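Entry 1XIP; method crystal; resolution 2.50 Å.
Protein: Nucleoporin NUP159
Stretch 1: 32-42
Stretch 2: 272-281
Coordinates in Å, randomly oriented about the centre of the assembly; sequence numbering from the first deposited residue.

Stretch 1 32-42: NEKLPFASLQN
Stretch 2, residues 272-281: QIVRFPYMYK

Two extended segments, more than 230 residues apart in one chain, lie side by side in the same direction and are joined mostly by side-chain packing and bridging waters, with one direct hydrogen bond near the end.

Stretch 1 has no regular secondary structure; stretch 2 is loop or turn until a strand begins at Met279, a selenomethionine. The register runs Glu33 with Ile273, Ala38 with Phe276 (CA atoms 5.2 Å apart), Ser39 with Tyr278 (CA atoms 5.4 Å apart) and Gln41 with Tyr280, where the CA separation widens to 8.3 Å. Together the stretches bury 697 Å².

Aliphatic groups open the contact. Ile273 (m, m) points toward stretch 1 and sets CG2 4.1 Å from CD2 of Leu35, itself pointing toward stretch 2 with chi1 -71° and chi2 -82°. The CA-to-CB bond of Pro36, between Leu35 and Phe37, points away from stretch 2.

The aromatic centre is an edge-to-face pair. Phe37 (t, chi2 64°) starts sideways, but its end comes nearer; Phe276 (t, chi2 85°) points toward stretch 1 and presents its edge to the Phe37 face. The planes meet at 89°, the centroids lie 5.5 Å apart, and Phe37 CE2 approaches Phe276 CD1 to 3.9 Å. Val274 CG1 packs 4.2 Å from Phe37 CE1. The two rings meet beside closely spaced backbones.

Arg275 points its CB away, yet its chain, with chi1 -71°, chi2 -68° and chi3 off-well at -110°, folds back. Its CD lies 3.9 Å from Leu35 CG, and Leu40 CD1 covers one guanidinium face, 3.6 Å from NH1. An arginine suits this site because its methylenes pack against leucine while its nitrogens can still reach water.

Water supplies the polar links. Water 1 donates to Glu33 O (2.6 Å) and Val274 O (3.1 Å) and accepts from Leu35 N (2.8 Å). Water 3 accepts from Phe276 N (3.0 Å) and Arg275 NH1 (2.9 Å) and lies 3.2 Å from Ala38 O, bridging the stretches. Water 2 lies 2.8 Å from Ala38 O and 2.7 Å from Phe276 O, between two carbonyls that cannot bond each other.

The carbonyl O of Ala38 faces the contact, 3.4 Å from Phe276 CB, while its CB points away. The small Ser39 (p) points toward stretch 2, bringing CB within 3.3 Å of Tyr278 CB; its OG is satisfied elsewhere in the structure. Beyond it, the long side chain of Tyr280 (m, chi2 -89°) spans the wider gap, and its OH donates to Leu40 O at 2.5 Å, near the plane of the ring.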

# COMPACT_ATOMS: atom_id res chain seq x y z
N ASN A 32 -5.15 -11.47 15.34
CA ASN A 32 -6.44 -12.02 15.75
C ASN A 32 -7.61 -11.08 15.47
O ASN A 32 -8.52 -10.94 16.29
CB ASN A 32 -6.41 -12.43 17.22
CG ASN A 32 -5.40 -13.51 17.50
OD1 ASN A 32 -4.52 -13.35 18.36
ND2 ASN A 32 -5.49 -14.62 16.76
N GLU A 33 -7.55 -10.43 14.31
CA GLU A 33 -8.64 -9.57 13.79
C GLU A 33 -8.72 -8.20 14.44
O GLU A 33 -9.54 -7.39 14.05
CB GLU A 33 -9.99 -10.30 13.81
CG GLU A 33 -9.86 -11.73 13.33
CD GLU A 33 -11.17 -12.41 13.05
OE1 GLU A 33 -12.17 -12.13 13.75
OE2 GLU A 33 -11.18 -13.25 12.13
N LYS A 34 -7.83 -7.94 15.38
CA LYS A 34 -7.69 -6.61 15.97
C LYS A 34 -6.42 -5.91 15.43
O LYS A 34 -5.32 -6.12 15.94
CB LYS A 34 -7.67 -6.72 17.50
CG LYS A 34 -7.90 -5.40 18.23
CD LYS A 34 -7.69 -5.56 19.75
CE LYS A 34 -8.39 -4.45 20.56
NZ LYS A 34 -7.92 -4.39 21.98
N LEU A 35 -6.60 -5.10 14.39
CA LEU A 35 -5.50 -4.41 13.69
C LEU A 35 -5.53 -2.94 14.05
O LEU A 35 -6.61 -2.42 14.30
CB LEU A 35 -5.70 -4.52 12.19
CG LEU A 35 -5.54 -5.80 11.39
CD1 LEU A 35 -4.09 -6.03 11.10
CD2 LEU A 35 -6.18 -7.04 12.02
N PRO A 36 -4.39 -2.25 14.05
CA PRO A 36 -4.38 -0.80 14.31
C PRO A 36 -5.15 -0.07 13.23
O PRO A 36 -4.90 -0.31 12.05
CB PRO A 36 -2.89 -0.44 14.25
CG PRO A 36 -2.19 -1.71 14.47
CD PRO A 36 -3.03 -2.77 13.81
N PHE A 37 -6.10 0.79 13.62
CA PHE A 37 -6.96 1.48 12.67
C PHE A 37 -6.18 2.57 11.94
O PHE A 37 -6.28 3.75 12.25
CB PHE A 37 -8.20 2.06 13.37
CG PHE A 37 -9.31 2.43 12.42
CD1 PHE A 37 -9.95 1.46 11.66
CD2 PHE A 37 -9.70 3.75 12.28
CE1 PHE A 37 -10.97 1.81 10.77
CE2 PHE A 37 -10.72 4.11 11.39
CZ PHE A 37 -11.34 3.13 10.63
N ALA A 38 -5.41 2.14 10.95
CA ALA A 38 -4.56 3.00 10.14
C ALA A 38 -4.23 2.22 8.91
O ALA A 38 -4.47 1.00 8.84
CB ALA A 38 -3.29 3.35 10.88
N SER A 39 -3.70 2.88 7.91
CA SER A 39 -3.26 2.13 6.77
C SER A 39 -1.94 1.51 7.18
O SER A 39 -1.13 2.14 7.85
CB SER A 39 -3.12 3.03 5.57
OG SER A 39 -2.16 4.01 5.82
N LEU A 40 -1.75 0.24 6.87
CA LEU A 40 -0.61 -0.48 7.40
C LEU A 40 0.34 -0.81 6.29
O LEU A 40 -0.09 -1.21 5.21
CB LEU A 40 -1.04 -1.76 8.10
CG LEU A 40 -2.19 -1.80 9.10
CD1 LEU A 40 -2.48 -3.27 9.45
CD2 LEU A 40 -1.81 -1.08 10.33
N GLN A 41 1.64 -0.63 6.54
CA GLN A 41 2.67 -0.93 5.57
C GLN A 41 3.77 -1.67 6.28
O GLN A 41 4.87 -1.13 6.50
CB GLN A 41 3.19 0.34 4.96
CG GLN A 41 2.20 0.91 3.97
CD GLN A 41 2.62 2.24 3.45
OE1 GLN A 41 3.20 2.33 2.37
NE2 GLN A 41 2.31 3.30 4.21
N ASN A 42 3.46 -2.91 6.65
CA ASN A 42 4.21 -3.61 7.65
C ASN A 42 5.21 -4.63 7.08
O ASN A 42 5.57 -5.62 7.76
CB ASN A 42 3.25 -4.26 8.63
CG ASN A 42 2.64 -3.26 9.59
OD1 ASN A 42 2.63 -2.06 9.35
ND2 ASN A 42 2.13 -3.76 10.69
N GLN A 272 -13.83 -9.09 5.43
CA GLN A 272 -14.63 -9.20 6.67
C GLN A 272 -13.90 -8.84 7.98
O GLN A 272 -14.42 -9.09 9.05
CB GLN A 272 -15.25 -10.58 6.82
CG GLN A 272 -15.96 -11.11 5.57
CD GLN A 272 -16.04 -12.63 5.58
OE1 GLN A 272 -15.06 -13.32 5.23
NE2 GLN A 272 -17.18 -13.16 6.02
N ILE A 273 -12.71 -8.27 7.89
CA ILE A 273 -12.03 -7.72 9.06
C ILE A 273 -12.12 -6.20 8.98
O ILE A 273 -12.06 -5.63 7.89
CB ILE A 273 -10.52 -8.16 9.12
CG1 ILE A 273 -10.33 -9.68 8.89
CG2 ILE A 273 -9.86 -7.71 10.44
CD1 ILE A 273 -11.32 -10.62 9.58
N VAL A 274 -12.29 -5.55 10.12
CA VAL A 274 -12.27 -4.09 10.20
C VAL A 274 -10.89 -3.59 9.85
O VAL A 274 -9.91 -3.87 10.53
CB VAL A 274 -12.63 -3.56 11.61
CG1 VAL A 274 -12.50 -2.02 11.65
CG2 VAL A 274 -14.02 -3.99 11.99
N ARG A 275 -10.84 -2.82 8.78
CA ARG A 275 -9.60 -2.27 8.27
C ARG A 275 -9.81 -0.85 7.85
O ARG A 275 -10.88 -0.50 7.35
CB ARG A 275 -9.11 -3.09 7.08
CG ARG A 275 -8.62 -4.44 7.49
CD ARG A 275 -7.36 -4.37 8.30
NE ARG A 275 -6.27 -4.90 7.50
CZ ARG A 275 -5.31 -4.19 6.96
NH1 ARG A 275 -5.24 -2.87 7.14
NH2 ARG A 275 -4.39 -4.79 6.26
N PHE A 276 -8.80 -0.04 8.08
CA PHE A 276 -8.71 1.27 7.50
C PHE A 276 -8.40 1.10 6.01
O PHE A 276 -7.52 0.33 5.64
CB PHE A 276 -7.60 2.07 8.18
CG PHE A 276 -7.53 3.50 7.76
CD1 PHE A 276 -8.33 4.45 8.38
CD2 PHE A 276 -6.68 3.89 6.74
CE1 PHE A 276 -8.27 5.80 7.98
CE2 PHE A 276 -6.61 5.22 6.33
CZ PHE A 276 -7.40 6.19 6.95
N PRO A 277 -9.16 1.79 5.15
CA PRO A 277 -8.96 1.76 3.69
C PRO A 277 -7.60 2.19 3.22
O PRO A 277 -7.19 3.31 3.48
CB PRO A 277 -9.99 2.76 3.20
CG PRO A 277 -11.09 2.60 4.18
CD PRO A 277 -10.35 2.57 5.52
N TYR A 278 -6.91 1.30 2.50
CA TYR A 278 -5.61 1.62 1.93
C TYR A 278 -5.33 0.72 0.74
O TYR A 278 -5.62 -0.48 0.76
CB TYR A 278 -4.49 1.53 2.99
CG TYR A 278 -3.11 1.76 2.41
CD1 TYR A 278 -2.71 3.04 2.01
CD2 TYR A 278 -2.22 0.70 2.23
CE1 TYR A 278 -1.46 3.25 1.44
CE2 TYR A 278 -0.98 0.88 1.66
CZ TYR A 278 -0.60 2.16 1.26
OH TYR A 278 0.64 2.35 0.69
N MSE A 279 -4.77 1.31 -0.31
CA MSE A 279 -4.47 0.60 -1.54
C MSE A 279 -2.98 0.33 -1.61
O MSE A 279 -2.19 1.27 -1.64
CB MSE A 279 -4.92 1.44 -2.74
CG MSE A 279 -4.75 0.77 -4.10
SE MSE A 279 -6.00 -0.74 -4.37
CE MSE A 279 -7.70 0.20 -4.13
N TYR A 280 -2.60 -0.95 -1.65
CA TYR A 280 -1.20 -1.38 -1.80
C TYR A 280 -0.78 -1.34 -3.27
O TYR A 280 -1.51 -1.82 -4.13
CB TYR A 280 -0.99 -2.77 -1.20
CG TYR A 280 -1.24 -2.79 0.29
CD1 TYR A 280 -0.22 -2.51 1.19
CD2 TYR A 280 -2.52 -3.02 0.80
CE1 TYR A 280 -0.45 -2.50 2.54
CE2 TYR A 280 -2.76 -3.00 2.14
CZ TYR A 280 -1.72 -2.73 3.02
OH TYR A 280 -1.96 -2.72 4.38
N LYS A 281 0.38 -0.75 -3.55
CA LYS A 281 0.88 -0.63 -4.91
C LYS A 281 2.37 -0.98 -5.03
O LYS A 281 3.21 -0.49 -4.29
CB LYS A 281 0.61 0.76 -5.49
CG LYS A 281 0.99 0.89 -6.98
CD LYS A 281 1.22 2.34 -7.40
CE LYS A 281 2.34 3.03 -6.59
NZ LYS A 281 2.28 4.54 -6.65
O HOH W 1 -9.18 -4.86 13.39
O HOH W 2 -5.05 -0.37 6.46
O HOH W 3 -6.51 -1.46 9.29